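Polyporopepsin (Irpex lacteus, PDB 1WKR) cleaves peptide bonds as a pepsin-like aspartic endopeptidase of broad specificity with milk-clotting activity. Local coordinates at residues F258-A271 with F306-S318. Residues are numbered along the deposited sequence; the frame is centred on the assembly and turned at random.
Sequences FTIGGQTFELTANA and FINGLTFLERFYS
NH2 of R315 donates to OD1 of N270 at 3.0 Å, with the oxygen near the guanidinium plane and an N-H...O angle of 148°, while NH1 of R315 bonds the backbone O of A337. A bend at chi2 swings the arginine chain alongside A271, whose CA lies over the centre of one guanidinium face and whose CB stands 3.6 Å from R315 CG. The ND2 of N270 reaches O of N340, tying the C-terminus into this corner. Close by, one water donates to O of A271 and O of T311, 2.7 Å from each, bridging the 3-10 segment that begins at N270 to helix 310-313. In this pepsin-family fold the hairpin 256-267, closed by a type I' turn, lies over that helix and strand 306-308, which runs parallel to strand 207-211 beside active-site D212. A chi1 of 177° carries the F312 ring away from its own backbone N toward the hairpin, where its edge meets the centre of a face of F258, edge-to-face but tilted rather than square, CE2 to F258 CD2 3.8 Å. N308 CB and F316 CD2 cover opposite faces of the F312 ring. F265 turns its edge to the face of F316 in an offset edge-to-face pair, planes 89° apart, and L267 CD1 fits between F312, F316 and the aliphatic part of R315. The amide of N308, held through ND2 by Q193, brings OD1 to 3.8 Å from F258 CE2.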
loop_
_atom_site.group_PDB
_atom_site.type_symbol
_atom_site.label_atom_id
_atom_site.label_comp_id
_atom_site.label_asym_id
_atom_site.label_seq_id
_atom_site.Cartn_x
_atom_site.Cartn_y
_atom_site.Cartn_z
ATOM N N PHE A 258 -13.759 11.205 -4.020
ATOM C CA PHE A 258 -12.876 10.665 -5.087
ATOM C C PHE A 258 -13.813 10.073 -6.136
ATOM O O PHE A 258 -14.658 9.222 -5.853
ATOM C CB PHE A 258 -12.024 9.527 -4.507
ATOM C CG PHE A 258 -10.962 10.032 -3.544
ATOM C CD1 PHE A 258 -11.288 10.506 -2.258
ATOM C CD2 PHE A 258 -9.614 9.945 -3.876
ATOM C CE1 PHE A 258 -10.304 10.932 -1.398
ATOM C CE2 PHE A 258 -8.641 10.376 -3.015
ATOM C CZ PHE A 258 -8.983 10.882 -1.757
ATOM N N THR A 259 -13.629 10.473 -7.376
ATOM C CA THR A 259 -14.404 9.886 -8.500
ATOM C C THR A 259 -13.505 8.895 -9.182
ATOM O O THR A 259 -12.469 9.257 -9.723
ATOM C CB THR A 259 -14.857 10.931 -9.468
ATOM O OG1 THR A 259 -15.698 11.902 -8.793
ATOM C CG2 THR A 259 -15.682 10.309 -10.631
ATOM N N ILE A 260 -13.926 7.614 -9.111
ATOM C CA ILE A 260 -13.125 6.475 -9.659
ATOM C C ILE A 260 -14.093 5.533 -10.325
ATOM O O ILE A 260 -15.097 5.109 -9.748
ATOM C CB ILE A 260 -12.421 5.716 -8.503
ATOM C CG1 ILE A 260 -11.505 6.643 -7.714
ATOM C CG2 ILE A 260 -11.685 4.502 -9.071
ATOM C CD1 ILE A 260 -10.971 6.021 -6.415
ATOM N N GLY A 261 -13.836 5.193 -11.600
ATOM C CA GLY A 261 -14.695 4.241 -12.288
ATOM C C GLY A 261 -16.141 4.708 -12.432
ATOM O O GLY A 261 -17.023 3.839 -12.497
ATOM N N GLY A 262 -16.367 6.021 -12.429
ATOM C CA GLY A 262 -17.727 6.560 -12.563
ATOM C C GLY A 262 -18.471 6.600 -11.257
ATOM O O GLY A 262 -19.675 7.004 -11.254
ATOM N N GLN A 263 -17.865 6.226 -10.133
ATOM C CA GLN A 263 -18.523 6.214 -8.831
ATOM C C GLN A 263 -17.827 7.172 -7.868
ATOM O O GLN A 263 -16.609 7.461 -8.008
ATOM C CB GLN A 263 -18.554 4.864 -8.266
ATOM C CG GLN A 263 -19.458 3.890 -9.091
ATOM C CD GLN A 263 -20.950 4.239 -9.197
ATOM O OE1 GLN A 263 -21.537 3.750 -10.314
ATOM N NE2 GLN A 263 -21.523 4.844 -8.320
ATOM N N THR A 264 -18.568 7.662 -6.938
ATOM C CA THR A 264 -18.041 8.522 -5.847
ATOM C C THR A 264 -17.677 7.700 -4.646
ATOM O O THR A 264 -18.491 6.887 -4.148
ATOM C CB THR A 264 -19.162 9.461 -5.359
ATOM O OG1 THR A 264 -19.518 10.416 -6.374
ATOM C CG2 THR A 264 -18.714 10.348 -4.168
ATOM N N PHE A 265 -16.464 7.887 -4.134
ATOM C CA PHE A 265 -15.978 7.312 -2.859
ATOM C C PHE A 265 -15.746 8.436 -1.898
ATOM O O PHE A 265 -14.970 9.396 -2.222
ATOM C CB PHE A 265 -14.727 6.499 -3.117
ATOM C CG PHE A 265 -15.007 5.263 -3.971
ATOM C CD1 PHE A 265 -15.462 4.115 -3.377
ATOM C CD2 PHE A 265 -14.939 5.359 -5.364
ATOM C CE1 PHE A 265 -15.767 2.983 -4.159
ATOM C CE2 PHE A 265 -15.271 4.242 -6.115
ATOM C CZ PHE A 265 -15.675 3.055 -5.523
ATOM N N GLU A 266 -16.339 8.401 -0.722
ATOM C CA GLU A 266 -16.321 9.508 0.221
ATOM C C GLU A 266 -15.361 9.240 1.359
ATOM O O GLU A 266 -15.606 8.332 2.205
ATOM C CB GLU A 266 -17.723 9.720 0.730
ATOM C CG GLU A 266 -17.793 10.924 1.706
ATOM C CD GLU A 266 -19.137 11.261 2.199
ATOM O OE1 GLU A 266 -20.210 10.702 1.696
ATOM O OE2 GLU A 266 -19.274 12.146 3.065
ATOM N N LEU A 267 -14.251 9.955 1.382
ATOM C CA LEU A 267 -13.276 9.909 2.493
ATOM C C LEU A 267 -13.709 10.988 3.506
ATOM O O LEU A 267 -13.558 12.212 3.296
ATOM C CB LEU A 267 -11.872 10.161 1.950
ATOM C CG LEU A 267 -10.744 9.875 2.939
ATOM C CD1 LEU A 267 -10.541 8.365 3.153
ATOM C CD2 LEU A 267 -9.439 10.507 2.457
ATOM N N THR A 268 -14.302 10.524 4.598
ATOM C CA THR A 268 -14.961 11.475 5.528
ATOM C C THR A 268 -13.949 12.277 6.304
ATOM O O THR A 268 -12.739 12.005 6.293
ATOM C CB THR A 268 -15.847 10.690 6.524
ATOM O OG1 THR A 268 -14.961 9.821 7.284
ATOM C CG2 THR A 268 -16.926 9.849 5.837
ATOM N N ALA A 269 -14.467 13.293 7.016
ATOM C CA ALA A 269 -13.612 14.087 7.897
ATOM C C ALA A 269 -12.829 13.209 8.842
ATOM O O ALA A 269 -11.577 13.374 8.968
ATOM C CB ALA A 269 -14.466 15.080 8.692
ATOM N N ASN A 270 -13.452 12.239 9.495
ATOM C CA ASN A 270 -12.715 11.443 10.452
ATOM C C ASN A 270 -11.618 10.593 9.748
ATOM O O ASN A 270 -10.535 10.347 10.307
ATOM C CB ASN A 270 -13.638 10.510 11.243
ATOM C CG ASN A 270 -12.914 9.853 12.394
ATOM O OD1 ASN A 270 -12.574 8.677 12.362
ATOM N ND2 ASN A 270 -12.740 10.631 13.488
ATOM N N ALA A 271 -11.942 10.128 8.529
ATOM C CA ALA A 271 -10.961 9.341 7.755
ATOM C C ALA A 271 -9.768 10.177 7.355
ATOM O O ALA A 271 -8.714 9.608 6.982
ATOM C CB ALA A 271 -11.631 8.813 6.489
ATOM N N PHE A 306 -0.896 11.320 -7.624
ATOM C CA PHE A 306 -1.450 11.011 -6.303
ATOM C C PHE A 306 -1.034 9.591 -5.902
ATOM O O PHE A 306 -0.733 8.779 -6.807
ATOM C CB PHE A 306 -3.028 11.160 -6.272
ATOM C CG PHE A 306 -3.722 10.181 -7.188
ATOM C CD1 PHE A 306 -3.965 8.870 -6.820
ATOM C CD2 PHE A 306 -4.135 10.586 -8.463
ATOM C CE1 PHE A 306 -4.593 7.979 -7.645
ATOM C CE2 PHE A 306 -4.785 9.698 -9.301
ATOM C CZ PHE A 306 -5.011 8.415 -8.906
ATOM N N ILE A 307 -1.089 9.359 -4.620
ATOM C CA ILE A 307 -0.943 7.977 -4.070
ATOM C C ILE A 307 -2.099 7.813 -3.085
ATOM O O ILE A 307 -2.114 8.472 -2.022
ATOM C CB ILE A 307 0.410 7.713 -3.413
ATOM C CG1 ILE A 307 1.552 7.948 -4.396
ATOM C CG2 ILE A 307 0.431 6.287 -2.901
ATOM C CD1 ILE A 307 2.950 7.783 -3.847
ATOM N N ASN A 308 -3.027 6.906 -3.391
ATOM C CA ASN A 308 -4.066 6.515 -2.419
ATOM C C ASN A 308 -3.411 5.465 -1.523
ATOM O O ASN A 308 -3.242 4.298 -1.921
ATOM C CB ASN A 308 -5.308 5.970 -3.112
ATOM C CG ASN A 308 -6.017 6.967 -3.990
ATOM O OD1 ASN A 308 -5.756 8.173 -3.977
ATOM N ND2 ASN A 308 -6.967 6.467 -4.792
ATOM N N GLY A 309 -3.011 5.882 -0.318
ATOM C CA GLY A 309 -2.213 5.052 0.583
ATOM C C GLY A 309 -2.989 4.311 1.595
ATOM O O GLY A 309 -4.216 4.178 1.524
ATOM N N LEU A 310 -2.247 3.751 2.559
ATOM C CA LEU A 310 -2.843 2.955 3.654
ATOM C C LEU A 310 -3.974 3.670 4.340
ATOM O O LEU A 310 -4.979 3.052 4.645
ATOM C CB LEU A 310 -1.681 2.667 4.663
ATOM C CG LEU A 310 -2.052 1.913 5.931
ATOM C CD1 LEU A 310 -0.779 1.232 6.457
ATOM C CD2 LEU A 310 -2.608 2.834 7.010
ATOM N N THR A 311 -3.866 4.984 4.552
ATOM C CA THR A 311 -4.868 5.734 5.279
ATOM C C THR A 311 -6.147 5.846 4.475
ATOM O O THR A 311 -7.243 5.947 5.062
ATOM C CB THR A 311 -4.344 7.110 5.693
ATOM O OG1 THR A 311 -3.710 7.754 4.525
ATOM C CG2 THR A 311 -3.362 7.037 6.857
ATOM N N PHE A 312 -6.076 5.813 3.140
ATOM C CA PHE A 312 -7.255 5.735 2.301
ATOM C C PHE A 312 -7.825 4.317 2.341
ATOM O O PHE A 312 -9.065 4.124 2.489
ATOM C CB PHE A 312 -6.830 6.120 0.857
ATOM C CG PHE A 312 -7.938 6.013 -0.185
ATOM C CD1 PHE A 312 -8.143 4.834 -0.889
ATOM C CD2 PHE A 312 -8.734 7.099 -0.504
ATOM C CE1 PHE A 312 -9.113 4.736 -1.860
ATOM C CE2 PHE A 312 -9.723 6.987 -1.503
ATOM C CZ PHE A 312 -9.904 5.782 -2.143
ATOM N N LEU A 313 -6.966 3.307 2.232
ATOM C CA LEU A 313 -7.399 1.918 2.161
ATOM C C LEU A 313 -7.918 1.381 3.455
ATOM O O LEU A 313 -8.607 0.363 3.495
ATOM C CB LEU A 313 -6.246 1.072 1.637
ATOM C CG LEU A 313 -5.809 1.439 0.216
ATOM C CD1 LEU A 313 -4.502 0.763 -0.149
ATOM C CD2 LEU A 313 -6.890 1.090 -0.795
ATOM N N GLU A 314 -7.652 2.057 4.607
ATOM C CA GLU A 314 -8.335 1.721 5.839
ATOM C C GLU A 314 -9.848 1.910 5.751
ATOM O O GLU A 314 -10.590 1.390 6.581
ATOM C CB GLU A 314 -7.772 2.512 7.019
ATOM C CG GLU A 314 -6.411 2.044 7.504
ATOM C CD GLU A 314 -5.806 2.940 8.544
ATOM O OE1 GLU A 314 -5.877 4.182 8.344
ATOM O OE2 GLU A 314 -5.251 2.474 9.532
ATOM N N ARG A 315 -10.293 2.677 4.753
ATOM C CA ARG A 315 -11.710 2.989 4.561
ATOM C C ARG A 315 -12.325 2.327 3.345
ATOM O O ARG A 315 -13.550 2.429 3.180
ATOM C CB ARG A 315 -11.889 4.490 4.498
ATOM C CG ARG A 315 -11.408 5.254 5.727
ATOM C CD ARG A 315 -12.192 4.930 6.971
ATOM N NE ARG A 315 -11.704 5.598 8.200
ATOM C CZ ARG A 315 -12.476 6.259 9.018
ATOM N NH1 ARG A 315 -13.752 6.585 8.774
ATOM N NH2 ARG A 315 -11.922 6.723 10.172
ATOM N N PHE A 316 -11.550 1.677 2.473
ATOM C CA PHE A 316 -12.055 1.074 1.238
ATOM C C PHE A 316 -11.410 -0.235 1.011
ATOM O O PHE A 316 -10.165 -0.376 1.112
ATOM C CB PHE A 316 -11.820 2.020 0.056
ATOM C CG PHE A 316 -12.540 3.348 0.235
ATOM C CD1 PHE A 316 -13.912 3.422 0.024
ATOM C CD2 PHE A 316 -11.863 4.481 0.642
ATOM C CE1 PHE A 316 -14.591 4.572 0.244
ATOM C CE2 PHE A 316 -12.582 5.663 0.846
ATOM C CZ PHE A 316 -13.917 5.685 0.665
ATOM N N TYR A 317 -12.174 -1.230 0.622
ATOM C CA TYR A 317 -11.658 -2.549 0.220
ATOM C C TYR A 317 -11.063 -2.416 -1.188
ATOM O O TYR A 317 -11.670 -1.731 -2.035
ATOM C CB TYR A 317 -12.814 -3.553 0.188
ATOM C CG TYR A 317 -12.407 -4.989 -0.032
ATOM C CD1 TYR A 317 -11.613 -5.657 0.904
ATOM C CD2 TYR A 317 -12.858 -5.719 -1.129
ATOM C CE1 TYR A 317 -11.272 -6.999 0.766
ATOM C CE2 TYR A 317 -12.560 -7.077 -1.238
ATOM C CZ TYR A 317 -11.788 -7.679 -0.321
ATOM O OH TYR A 317 -11.488 -9.056 -0.432
ATOM N N SER A 318 -9.941 -3.057 -1.454
ATOM C CA SER A 318 -9.272 -2.880 -2.791
ATOM C C SER A 318 -8.940 -4.210 -3.385
ATOM O O SER A 318 -8.571 -5.173 -2.729
ATOM C CB SER A 318 -8.051 -1.975 -2.628
ATOM O OG SER A 318 -7.113 -2.433 -1.658
HETATM O O HOH W 1 -7.720 7.122 7.473
#